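Local coordinates for protein putative oxidoreductase molybdopterin-binding subunit (Sulfolobus tokodaii, PDB 4ZOH) that probably serves as the molybdenum-binding subunit of an oxidoreductase of the aldehyde oxidase and xanthine dehydrogenase family, holding a pterin cytosine dinucleotide cofactor, at residues I3-R9 / V597-L602; A447-A451 / I465-W469; D592-I598 / T665-I670. All coordinates share one frame; numbering follows the deposited sequence.

Contact 1. Residues I3-R9 / V597-L602; sequences IGKPIKR and VINPLL. With MCN (pterin cytosine dinucleotide), chain D.
Gly-4 and Ile-598 meet backbone to backbone, with CA atoms 4.7 Å apart, and the chains run on in the same sense until Pro-6 lies beside Leu-601. Gly-4 N gives a nearly straight hydrogen bond of 2.8 Å to Ile-598 O. Glycine suits its place because, at a phi of 102°, a CB would press on the carbonyl oxygen of Ile-3. Pro-6 then forms the centre of an inverse gamma turn, its CB packing 3.8 Å from Leu-601 CB.

Asn-599 is the main polar side chain. With CG anti to the backbone N (chi1 -173°), its amide reaches across to segment 3-9. ND2 donates to Ile-7 O over 2.9 Å, in the carbonyl plane and on a lone pair, and also binds Gln-452. OD1 accepts from Leu-602 N at 3.3 Å, the N-cap bond of helix 600-619, so one amide serves as both donor and acceptor. Pro-600, which has no N-H to leave unpaired, fits the first turn of that helix.

Arg-9 CG lies 3.7 Å from Leu-602 CD1, while the Arg-9 guanidinium pairs with Asp-12 and the backbone of another protein's chain. On the cofactor side, Ile-598 N binds cytosine N3 at 3.1 Å and Asn-599 N binds O2 at 2.8 Å. Backbone N-H groups thus read the base, and the N-terminal segment ties down the turn that presents them.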
loop_
_atom_site.group_PDB
_atom_site.type_symbol
_atom_site.label_atom_id
_atom_site.label_comp_id
_atom_site.label_asym_id
_atom_site.label_seq_id
_atom_site.Cartn_x
_atom_site.Cartn_y
_atom_site.Cartn_z
ATOM N N ILE A 3 32.527 14.007 6.150
ATOM C CA ILE A 3 33.070 13.797 4.775
ATOM C C ILE A 3 34.503 13.212 4.907
ATOM O O ILE A 3 35.309 13.766 5.633
ATOM C CB ILE A 3 33.054 15.090 3.937
ATOM C CG1 ILE A 3 31.598 15.557 3.672
ATOM C CG2 ILE A 3 33.717 14.867 2.571
ATOM C CD1 ILE A 3 31.469 16.971 3.078
ATOM N N GLY A 4 34.770 12.080 4.259
ATOM C CA GLY A 4 36.084 11.488 4.204
ATOM C C GLY A 4 36.139 10.338 5.177
ATOM O O GLY A 4 37.025 9.519 5.086
ATOM N N LYS A 5 35.132 10.212 6.034
ATOM C CA LYS A 5 35.114 9.071 6.957
ATOM C C LYS A 5 34.351 7.869 6.433
ATOM O O LYS A 5 33.270 8.037 5.713
ATOM C CB LYS A 5 34.479 9.484 8.281
ATOM C CG LYS A 5 35.042 10.758 8.869
ATOM C CD LYS A 5 36.390 10.532 9.530
ATOM C CE LYS A 5 36.754 11.772 10.352
ATOM N NZ LYS A 5 35.964 11.797 11.621
ATOM N N PRO A 6 34.852 6.657 6.810
ATOM C CA PRO A 6 34.128 5.437 6.403
ATOM C C PRO A 6 32.855 5.278 7.238
ATOM O O PRO A 6 32.717 4.303 7.946
ATOM C CB PRO A 6 35.157 4.314 6.686
ATOM C CG PRO A 6 36.056 4.867 7.843
ATOM C CD PRO A 6 35.976 6.367 7.766
ATOM N N ILE A 7 31.905 6.204 7.112
ATOM C CA ILE A 7 30.634 6.133 7.865
ATOM C C ILE A 7 29.774 4.950 7.441
ATOM O O ILE A 7 29.573 4.720 6.214
ATOM C CB ILE A 7 29.874 7.466 7.727
ATOM C CG1 ILE A 7 30.724 8.640 8.306
ATOM C CG2 ILE A 7 28.490 7.374 8.338
ATOM C CD1 ILE A 7 31.088 8.567 9.805
ATOM N N LYS A 8 29.318 4.140 8.403
ATOM C CA LYS A 8 28.544 2.934 8.031
ATOM C C LYS A 8 27.139 3.350 7.470
ATOM O O LYS A 8 26.636 4.421 7.806
ATOM C CB LYS A 8 28.398 1.959 9.199
ATOM C CG LYS A 8 29.731 1.342 9.678
ATOM C CD LYS A 8 29.563 0.568 10.971
ATOM C CE LYS A 8 29.141 1.395 12.186
ATOM N NZ LYS A 8 30.213 2.213 12.853
ATOM N N ARG A 9 26.497 2.477 6.699
ATOM C CA ARG A 9 25.302 2.884 5.863
ATOM C C ARG A 9 24.091 3.077 6.734
ATOM O O ARG A 9 23.680 2.173 7.558
ATOM C CB ARG A 9 25.010 1.867 4.747
ATOM C CG ARG A 9 26.083 1.882 3.654
ATOM C CD ARG A 9 25.540 1.449 2.287
ATOM N NE ARG A 9 24.526 0.363 2.391
ATOM C CZ ARG A 9 23.664 0.023 1.448
ATOM N NH1 ARG A 9 23.745 0.603 0.208
ATOM N NH2 ARG A 9 22.756 -0.943 1.698
ATOM N N VAL A 597 37.325 11.625 -1.792
ATOM C CA VAL A 597 36.550 10.452 -1.447
ATOM C C VAL A 597 35.609 10.842 -0.313
ATOM O O VAL A 597 36.040 11.197 0.790
ATOM C CB VAL A 597 37.418 9.223 -1.130
ATOM C CG1 VAL A 597 36.551 8.005 -0.802
ATOM C CG2 VAL A 597 38.309 8.873 -2.319
ATOM N N ILE A 598 34.301 10.828 -0.588
ATOM C CA ILE A 598 33.279 11.201 0.429
ATOM C C ILE A 598 33.182 10.130 1.531
ATOM O O ILE A 598 33.003 10.424 2.767
ATOM C CB ILE A 598 31.904 11.472 -0.242
ATOM C CG1 ILE A 598 32.049 12.430 -1.453
ATOM C CG2 ILE A 598 30.910 11.965 0.767
ATOM C CD1 ILE A 598 32.513 13.851 -1.106
ATOM N N ASN A 599 33.335 8.896 1.122
ATOM C CA ASN A 599 33.133 7.775 2.028
ATOM C C ASN A 599 33.953 6.590 1.507
ATOM O O ASN A 599 33.522 5.869 0.569
ATOM C CB ASN A 599 31.644 7.422 2.247
ATOM C CG ASN A 599 31.442 6.334 3.339
ATOM O OD1 ASN A 599 32.199 5.372 3.439
ATOM N ND2 ASN A 599 30.385 6.474 4.111
ATOM N N PRO A 600 35.151 6.379 2.117
ATOM C CA PRO A 600 36.074 5.296 1.660
ATOM C C PRO A 600 35.497 3.926 1.793
ATOM O O PRO A 600 35.839 3.057 0.994
ATOM C CB PRO A 600 37.338 5.452 2.569
ATOM C CG PRO A 600 37.249 6.849 3.102
ATOM C CD PRO A 600 35.816 7.353 3.009
ATOM N N LEU A 601 34.638 3.688 2.791
ATOM C CA LEU A 601 34.044 2.352 2.907
ATOM C C LEU A 601 33.151 1.989 1.663
ATOM O O LEU A 601 33.238 0.916 1.099
ATOM C CB LEU A 601 33.218 2.268 4.211
ATOM C CG LEU A 601 32.525 0.957 4.539
ATOM C CD1 LEU A 601 33.540 -0.166 4.858
ATOM C CD2 LEU A 601 31.561 1.192 5.705
ATOM N N LEU A 602 32.312 2.928 1.276
ATOM C CA LEU A 602 31.294 2.826 0.177
ATOM C C LEU A 602 32.004 2.923 -1.149
ATOM O O LEU A 602 31.715 2.135 -2.049
ATOM C CB LEU A 602 30.286 3.990 0.344
ATOM C CG LEU A 602 29.076 3.483 1.148
ATOM C CD1 LEU A 602 29.476 2.800 2.457
ATOM C CD2 LEU A 602 28.212 4.702 1.375
HETATM N N1 MCN D . 31.893 7.605 -3.606
HETATM C C2 MCN D . 32.643 8.366 -2.724
HETATM N N3 MCN D . 33.600 9.239 -3.168
HETATM C C4 MCN D . 33.813 9.340 -4.538
HETATM C C5 MCN D . 33.068 8.579 -5.438
HETATM C C6 MCN D . 32.075 7.716 -4.973
HETATM O O2 MCN D . 32.491 8.312 -1.499
HETATM N N4 MCN D . 34.736 10.184 -4.948
HETATM C "C1'" MCN D . 30.876 6.719 -3.037
HETATM C C2D MCN D . 29.534 7.452 -2.977
HETATM O "O2'" MCN D . 29.307 8.077 -1.750
HETATM C "C3'" MCN D . 28.542 6.325 -3.088
HETATM C C4D MCN D . 29.172 5.569 -4.184
HETATM O O4D MCN D . 30.634 5.621 -3.885
HETATM O "O3'" MCN D . 28.463 5.542 -1.948
HETATM C "C5'" MCN D . 28.650 6.491 -5.269
HETATM O "O5'" MCN D . 29.261 6.292 -6.410
HETATM P PA MCN D . 29.131 7.306 -7.673
HETATM O O1A MCN D . 28.600 8.637 -7.467
HETATM O O2A MCN D . 30.511 7.087 -8.226
HETATM O O3A MCN D . 28.131 6.295 -8.580
HETATM P PB MCN D . 26.526 6.318 -8.406
HETATM O O1B MCN D . 25.985 7.387 -9.342
HETATM O O2B MCN D . 26.030 6.389 -7.029
HETATM O O3B MCN D . 26.225 4.909 -8.918
HETATM C C10 MCN D . 25.965 4.592 -10.314
HETATM C "C9'" MCN D . 26.800 3.415 -10.756
HETATM C "C8'" MCN D . 26.401 2.891 -12.032
HETATM S "S8'" MCN D . 26.314 3.951 -13.431
HETATM C "C7'" MCN D . 26.199 1.560 -12.244
HETATM S "S7'" MCN D . 25.846 0.870 -13.851
HETATM C "C6'" MCN D . 26.389 0.573 -11.199
HETATM C C7 MCN D . 27.250 1.173 -10.038
HETATM O "O9'" MCN D . 26.694 2.435 -9.728
HETATM N "N5'" MCN D . 25.139 -0.019 -10.727
HETATM C C4A MCN D . 24.958 -0.507 -9.417
HETATM N "N8'" MCN D . 27.169 0.294 -8.831
HETATM C C4B MCN D . 26.024 -0.359 -8.483
HETATM N "N1'" MCN D . 25.948 -0.837 -7.239
HETATM C "C2'" MCN D . 24.824 -1.428 -6.841
HETATM N "N2'" MCN D . 24.772 -1.870 -5.602
HETATM N "N3'" MCN D . 23.700 -1.625 -7.710
HETATM C "C4'" MCN D . 23.764 -1.172 -9.048
HETATM O "O4'" MCN D . 22.784 -1.354 -9.828
#

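Contact 2. Residues A447-A451 / I465-W469; sequences ATAFA and IEVRW
Phe-450 and Trp-469 are the flat groups here, and both meet small aliphatic partners. Val-467 CG1 sits at the edge of the Phe-450 ring, near its plane, and 4.2 Å from Phe-450 CB. Leu-435 and Thr-437 of the neighbouring strand and Val-494 of helix 486-512 also touch the Phe-450 side chain. Ala-447 CB approaches the indole obliquely, 3.5 Å from Trp-469 CZ3, while NE1 makes a weak hydrogen bond to Pro-441 O.

Val-467 carries the centre of the contact. Its CG1, anti to the backbone N (chi1 -177°), packs 3.6 Å from Ala-447 CB. The other branch, CG2, faces both Ala-447 O and the methyl of Ala-451, 3.8 Å from Ala-451 CB. Farther along, Ile-465 CG2 rests 4.1 Å from Ala-451 CA. Alanines suit the helix because their short side chains let the strand approach to 8.3 Å between axes, at 143° between directions.

Glu-466 and Arg-468 point away from the helix and make salt bridges to Lys-178 and Glu-473 of the second subunit, respectively. Helix 446-458 thus packs on the strand that follows it, and together with strand 433-437, parallel and adjacent to 465-468, they form a beta-alpha-beta crossover.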
loop_
_atom_site.group_PDB
_atom_site.type_symbol
_atom_site.label_atom_id
_atom_site.label_comp_id
_atom_site.label_asym_id
_atom_site.label_seq_id
_atom_site.Cartn_x
_atom_site.Cartn_y
_atom_site.Cartn_z
ATOM N N ALA A 447 22.837 7.887 -0.205
ATOM C CA ALA A 447 22.054 8.585 0.812
ATOM C C ALA A 447 22.956 8.810 2.080
ATOM O O ALA A 447 22.882 9.857 2.720
ATOM C CB ALA A 447 20.768 7.829 1.156
ATOM N N THR A 448 23.763 7.813 2.441
ATOM C CA THR A 448 24.724 7.967 3.569
ATOM C C THR A 448 25.692 9.108 3.226
ATOM O O THR A 448 25.902 9.982 4.041
ATOM C CB THR A 448 25.515 6.674 3.799
ATOM O OG1 THR A 448 24.626 5.704 4.341
ATOM C CG2 THR A 448 26.637 6.911 4.787
ATOM N N ALA A 449 26.225 9.121 2.008
ATOM C CA ALA A 449 27.108 10.205 1.596
ATOM C C ALA A 449 26.398 11.544 1.651
ATOM O O ALA A 449 26.985 12.591 2.102
ATOM C CB ALA A 449 27.748 9.892 0.243
ATOM N N PHE A 450 25.087 11.529 1.357
ATOM C CA PHE A 450 24.358 12.798 1.361
ATOM C C PHE A 450 24.191 13.299 2.785
ATOM O O PHE A 450 24.235 14.516 3.074
ATOM C CB PHE A 450 23.016 12.699 0.588
ATOM C CG PHE A 450 23.192 12.480 -0.886
ATOM C CD1 PHE A 450 24.370 12.903 -1.557
ATOM C CD2 PHE A 450 22.202 11.885 -1.632
ATOM C CE1 PHE A 450 24.538 12.699 -2.941
ATOM C CE2 PHE A 450 22.350 11.712 -3.023
ATOM C CZ PHE A 450 23.508 12.110 -3.667
ATOM N N ALA A 451 23.938 12.354 3.675
ATOM C CA ALA A 451 23.734 12.671 5.076
ATOM C C ALA A 451 25.093 13.228 5.669
ATOM O O ALA A 451 25.073 14.231 6.347
ATOM C CB ALA A 451 23.255 11.436 5.826
ATOM N N ILE A 465 19.710 13.897 9.964
ATOM C CA ILE A 465 19.478 14.139 8.556
ATOM C C ILE A 465 18.896 12.839 7.968
ATOM O O ILE A 465 19.636 11.919 7.617
ATOM C CB ILE A 465 20.772 14.478 7.751
ATOM C CG1 ILE A 465 21.695 15.588 8.414
ATOM C CG2 ILE A 465 20.446 14.736 6.263
ATOM C CD1 ILE A 465 21.002 16.927 8.686
ATOM N N GLU A 466 17.578 12.766 7.910
ATOM C CA GLU A 466 16.900 11.737 7.164
ATOM C C GLU A 466 17.068 12.029 5.642
ATOM O O GLU A 466 16.889 13.156 5.215
ATOM C CB GLU A 466 15.405 11.722 7.498
ATOM C CG GLU A 466 14.740 10.466 6.836
ATOM C CD GLU A 466 13.200 10.385 6.888
ATOM O OE1 GLU A 466 12.483 11.299 7.409
ATOM O OE2 GLU A 466 12.692 9.336 6.400
ATOM N N VAL A 467 17.407 11.013 4.860
ATOM C CA VAL A 467 17.580 11.204 3.448
ATOM C C VAL A 467 16.556 10.346 2.692
ATOM O O VAL A 467 16.482 9.104 2.919
ATOM C CB VAL A 467 18.998 10.809 3.006
ATOM C CG1 VAL A 467 19.205 11.074 1.496
ATOM C CG2 VAL A 467 20.032 11.605 3.816
ATOM N N ARG A 468 15.785 11.008 1.801
ATOM C CA ARG A 468 14.700 10.368 1.013
ATOM C C ARG A 468 14.913 10.602 -0.472
ATOM O O ARG A 468 15.616 11.536 -0.854
ATOM C CB ARG A 468 13.360 10.967 1.470
ATOM C CG ARG A 468 13.014 10.592 2.911
ATOM C CD ARG A 468 12.448 9.176 2.951
ATOM N NE ARG A 468 11.103 9.190 2.343
ATOM C CZ ARG A 468 10.724 8.569 1.219
ATOM N NH1 ARG A 468 11.605 7.866 0.536
ATOM N NH2 ARG A 468 9.459 8.725 0.753
ATOM N N TRP A 469 14.332 9.761 -1.324
ATOM C CA TRP A 469 14.410 9.907 -2.780
ATOM C C TRP A 469 13.318 9.034 -3.420
ATOM O O TRP A 469 12.748 8.202 -2.701
ATOM C CB TRP A 469 15.787 9.405 -3.305
ATOM C CG TRP A 469 16.118 7.917 -3.154
ATOM C CD1 TRP A 469 15.935 6.969 -4.100
ATOM C CD2 TRP A 469 16.726 7.245 -2.031
ATOM N NE1 TRP A 469 16.358 5.748 -3.654
ATOM C CE2 TRP A 469 16.835 5.888 -2.374
ATOM C CE3 TRP A 469 17.124 7.651 -0.746
ATOM C CZ2 TRP A 469 17.390 4.909 -1.518
ATOM C CZ3 TRP A 469 17.676 6.665 0.148
ATOM C CH2 TRP A 469 17.802 5.296 -0.272
#

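Contact 3. Residues D592-I598 / T665-I670; sequences DDVGTVI and TGSKGI. With MCN (pterin cytosine dinucleotide), chain D.
Ile-670 packs across the contact on Val-594, and its branches can be followed outward. CB lies 3.9 Å from Val-594 CG1. There the chain forks: Ile-670 CG2, held between the backbone N and the carbonyl carbon, lies 3.5 Å from MCN C6 of the cytosine. CG1, anti to the backbone N (chi1 -163°), continues past the same valine methyl, and CD1 ends 3.8 Å from Asp-592 OD2; that carboxylate is hydrogen-bonded to His-571 and Trp-653. An alanine here would keep only the CB contact and would probably open a gap between Val-594, Asp-592 and the C6 side of the base.

The backbones run antiparallel, joined by a single beta bridge in which Gly-595 and Ser-667 are a non-hydrogen-bonded pair. Lys-668 N donates to Val-594 O at 2.8 Å, and Thr-596 N to Gly-666 O at 3.1 Å. Glycine suits both positions, 595 and 666, where phi is positive: a CB on Gly-595 would collide with Gly-666 O, and one on Gly-666 with Thr-596 OG1. Asp-593 closes an Asx turn by accepting from Gly-595 N. Lys-668 extends away to Thr-566 O and Asp-381, with a water linking its NZ to Asp-593 O.

Carbonyls from both segments surround the cytosine amino group. N4 donates to Thr-596 O at 2.8 Å and to Lys-668 O at 3.0 Å, with a weak bond to Val-594 O. Ile-670 N grips phosphate oxygen O2A at 2.8 Å. This is the cytosine-nucleotide end of the cofactor pocket, consistent with a molybdenum hydroxylase of the xanthine dehydrogenase family.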
loop_
_atom_site.group_PDB
_atom_site.type_symbol
_atom_site.label_atom_id
_atom_site.label_comp_id
_atom_site.label_asym_id
_atom_site.label_seq_id
_atom_site.Cartn_x
_atom_site.Cartn_y
_atom_site.Cartn_z
ATOM N N ASP A 592 43.214 3.890 -7.361
ATOM C CA ASP A 592 42.323 4.816 -8.086
ATOM C C ASP A 592 42.493 6.269 -7.679
ATOM O O ASP A 592 42.769 6.601 -6.509
ATOM C CB ASP A 592 40.847 4.438 -7.839
ATOM C CG ASP A 592 40.457 3.061 -8.422
ATOM O OD1 ASP A 592 40.991 2.615 -9.448
ATOM O OD2 ASP A 592 39.595 2.373 -7.802
ATOM N N ASP A 593 42.265 7.179 -8.610
ATOM C CA ASP A 593 42.160 8.557 -8.164
ATOM C C ASP A 593 40.784 9.053 -8.586
ATOM O O ASP A 593 40.534 9.287 -9.775
ATOM C CB ASP A 593 43.290 9.439 -8.717
ATOM C CG ASP A 593 43.174 10.915 -8.279
ATOM O OD1 ASP A 593 42.146 11.306 -7.652
ATOM O OD2 ASP A 593 44.093 11.731 -8.572
ATOM N N VAL A 594 39.907 9.202 -7.602
ATOM C CA VAL A 594 38.523 9.601 -7.861
ATOM C C VAL A 594 38.191 10.928 -7.241
ATOM O O VAL A 594 37.006 11.228 -6.924
ATOM C CB VAL A 594 37.474 8.491 -7.480
ATOM C CG1 VAL A 594 37.542 7.335 -8.469
ATOM C CG2 VAL A 594 37.624 8.011 -6.021
ATOM N N GLY A 595 39.218 11.776 -7.117
ATOM C CA GLY A 595 39.013 13.076 -6.478
ATOM C C GLY A 595 38.786 12.898 -4.977
ATOM O O GLY A 595 39.141 11.836 -4.411
ATOM N N THR A 596 38.219 13.926 -4.317
ATOM C CA THR A 596 37.749 13.767 -2.925
ATOM C C THR A 596 36.918 12.486 -2.742
ATOM O O THR A 596 35.945 12.276 -3.501
ATOM C CB THR A 596 36.953 14.980 -2.485
ATOM O OG1 THR A 596 37.614 16.141 -2.989
ATOM C CG2 THR A 596 36.813 15.060 -0.908
ATOM N N VAL A 597 37.325 11.625 -1.792
ATOM C CA VAL A 597 36.550 10.452 -1.447
ATOM C C VAL A 597 35.609 10.842 -0.313
ATOM O O VAL A 597 36.040 11.197 0.790
ATOM C CB VAL A 597 37.418 9.223 -1.130
ATOM C CG1 VAL A 597 36.551 8.005 -0.802
ATOM C CG2 VAL A 597 38.309 8.873 -2.319
ATOM N N ILE A 598 34.301 10.828 -0.588
ATOM C CA ILE A 598 33.279 11.201 0.429
ATOM C C ILE A 598 33.182 10.130 1.531
ATOM O O ILE A 598 33.003 10.424 2.767
ATOM C CB ILE A 598 31.904 11.472 -0.242
ATOM C CG1 ILE A 598 32.049 12.430 -1.453
ATOM C CG2 ILE A 598 30.910 11.965 0.767
ATOM C CD1 ILE A 598 32.513 13.851 -1.106
ATOM N N THR A 665 31.804 19.284 -4.449
ATOM C CA THR A 665 32.186 18.155 -3.606
ATOM C C THR A 665 33.674 17.824 -3.809
ATOM O O THR A 665 34.241 17.148 -2.964
ATOM C CB THR A 665 31.353 16.886 -3.898
ATOM O OG1 THR A 665 31.563 16.517 -5.270
ATOM C CG2 THR A 665 29.873 17.171 -3.653
ATOM N N GLY A 666 34.270 18.269 -4.933
ATOM C CA GLY A 666 35.626 17.807 -5.365
ATOM C C GLY A 666 35.748 16.363 -5.853
ATOM O O GLY A 666 36.837 15.906 -6.298
ATOM N N SER A 667 34.632 15.626 -5.806
ATOM C CA SER A 667 34.624 14.183 -6.093
ATOM C C SER A 667 34.422 13.850 -7.585
ATOM O O SER A 667 33.809 14.606 -8.315
ATOM C CB SER A 667 33.453 13.549 -5.300
ATOM O OG SER A 667 32.185 13.949 -5.846
ATOM N N LYS A 668 34.902 12.692 -8.014
ATOM C CA LYS A 668 34.624 12.131 -9.306
ATOM C C LYS A 668 33.952 10.788 -9.023
ATOM O O LYS A 668 34.086 10.249 -7.899
ATOM C CB LYS A 668 35.941 11.892 -10.118
ATOM C CG LYS A 668 36.851 13.134 -10.079
ATOM C CD LYS A 668 38.063 13.031 -11.021
ATOM C CE LYS A 668 38.914 14.325 -11.036
ATOM N NZ LYS A 668 39.896 14.150 -12.176
ATOM N N GLY A 669 33.309 10.214 -10.055
ATOM C CA GLY A 669 32.643 8.958 -9.897
ATOM C C GLY A 669 33.505 7.734 -9.903
ATOM O O GLY A 669 34.480 7.618 -10.696
ATOM N N ILE A 670 33.113 6.768 -9.074
ATOM C CA ILE A 670 33.753 5.474 -9.052
ATOM C C ILE A 670 32.770 4.326 -9.342
ATOM O O ILE A 670 33.177 3.127 -9.458
ATOM C CB ILE A 670 34.379 5.244 -7.619
ATOM C CG1 ILE A 670 35.430 4.098 -7.668
ATOM C CG2 ILE A 670 33.256 4.886 -6.594
ATOM C CD1 ILE A 670 36.404 4.014 -6.490
HETATM N N1 MCN D . 31.893 7.605 -3.606
HETATM C C2 MCN D . 32.643 8.366 -2.724
HETATM N N3 MCN D . 33.600 9.239 -3.168
HETATM C C4 MCN D . 33.813 9.340 -4.538
HETATM C C5 MCN D . 33.068 8.579 -5.438
HETATM C C6 MCN D . 32.075 7.716 -4.973
HETATM O O2 MCN D . 32.491 8.312 -1.499
HETATM N N4 MCN D . 34.736 10.184 -4.948
HETATM C "C1'" MCN D . 30.876 6.719 -3.037
HETATM C C2D MCN D . 29.534 7.452 -2.977
HETATM O "O2'" MCN D . 29.307 8.077 -1.750
HETATM C "C3'" MCN D . 28.542 6.325 -3.088
HETATM C C4D MCN D . 29.172 5.569 -4.184
HETATM O O4D MCN D . 30.634 5.621 -3.885
HETATM O "O3'" MCN D . 28.463 5.542 -1.948
HETATM C "C5'" MCN D . 28.650 6.491 -5.269
HETATM O "O5'" MCN D . 29.261 6.292 -6.410
HETATM P PA MCN D . 29.131 7.306 -7.673
HETATM O O1A MCN D . 28.600 8.637 -7.467
HETATM O O2A MCN D . 30.511 7.087 -8.226
HETATM O O3A MCN D . 28.131 6.295 -8.580
HETATM P PB MCN D . 26.526 6.318 -8.406
HETATM O O1B MCN D . 25.985 7.387 -9.342
HETATM O O2B MCN D . 26.030 6.389 -7.029
HETATM O O3B MCN D . 26.225 4.909 -8.918
HETATM C C10 MCN D . 25.965 4.592 -10.314
HETATM C "C9'" MCN D . 26.800 3.415 -10.756
HETATM C "C8'" MCN D . 26.401 2.891 -12.032
HETATM S "S8'" MCN D . 26.314 3.951 -13.431
HETATM C "C7'" MCN D . 26.199 1.560 -12.244
HETATM S "S7'" MCN D . 25.846 0.870 -13.851
HETATM C "C6'" MCN D . 26.389 0.573 -11.199
HETATM C C7 MCN D . 27.250 1.173 -10.038
HETATM O "O9'" MCN D . 26.694 2.435 -9.728
HETATM N "N5'" MCN D . 25.139 -0.019 -10.727
HETATM C C4A MCN D . 24.958 -0.507 -9.417
HETATM N "N8'" MCN D . 27.169 0.294 -8.831
HETATM C C4B MCN D . 26.024 -0.359 -8.483
HETATM N "N1'" MCN D . 25.948 -0.837 -7.239
HETATM C "C2'" MCN D . 24.824 -1.428 -6.841
HETATM N "N2'" MCN D . 24.772 -1.870 -5.602
HETATM N "N3'" MCN D . 23.700 -1.625 -7.710
HETATM C "C4'" MCN D . 23.764 -1.172 -9.048
HETATM O "O4'" MCN D . 22.784 -1.354 -9.828
HETATM O O HOH W 1 41.252 12.274 -10.226
#

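Overall arrangement
Contacts 1 and 3 share Val-597 and Ile-598, and their centres lie about 11 Å apart at the connection between strand 583-593 and helix 600-619. Together they bind the polar edge of the cytosine: contact 3 takes up the amino group and a phosphate oxygen, contact 1 adds the bond to O2, and the N3 bond of Ile-598 is common to both. The centre of contact 2 is about 13 Å from that of contact 1 and about 18 Å from that of contact 3. It meets both through Ala-449, whose CB is 3.8 Å from Ile-598 CG2, while Thr-448 packs against Arg-9 and Asn-599. The Arg-9 side chain lies about 7 Å from an iron-sulfur cluster, and Gly-669 about 11 Å from the molybdenum.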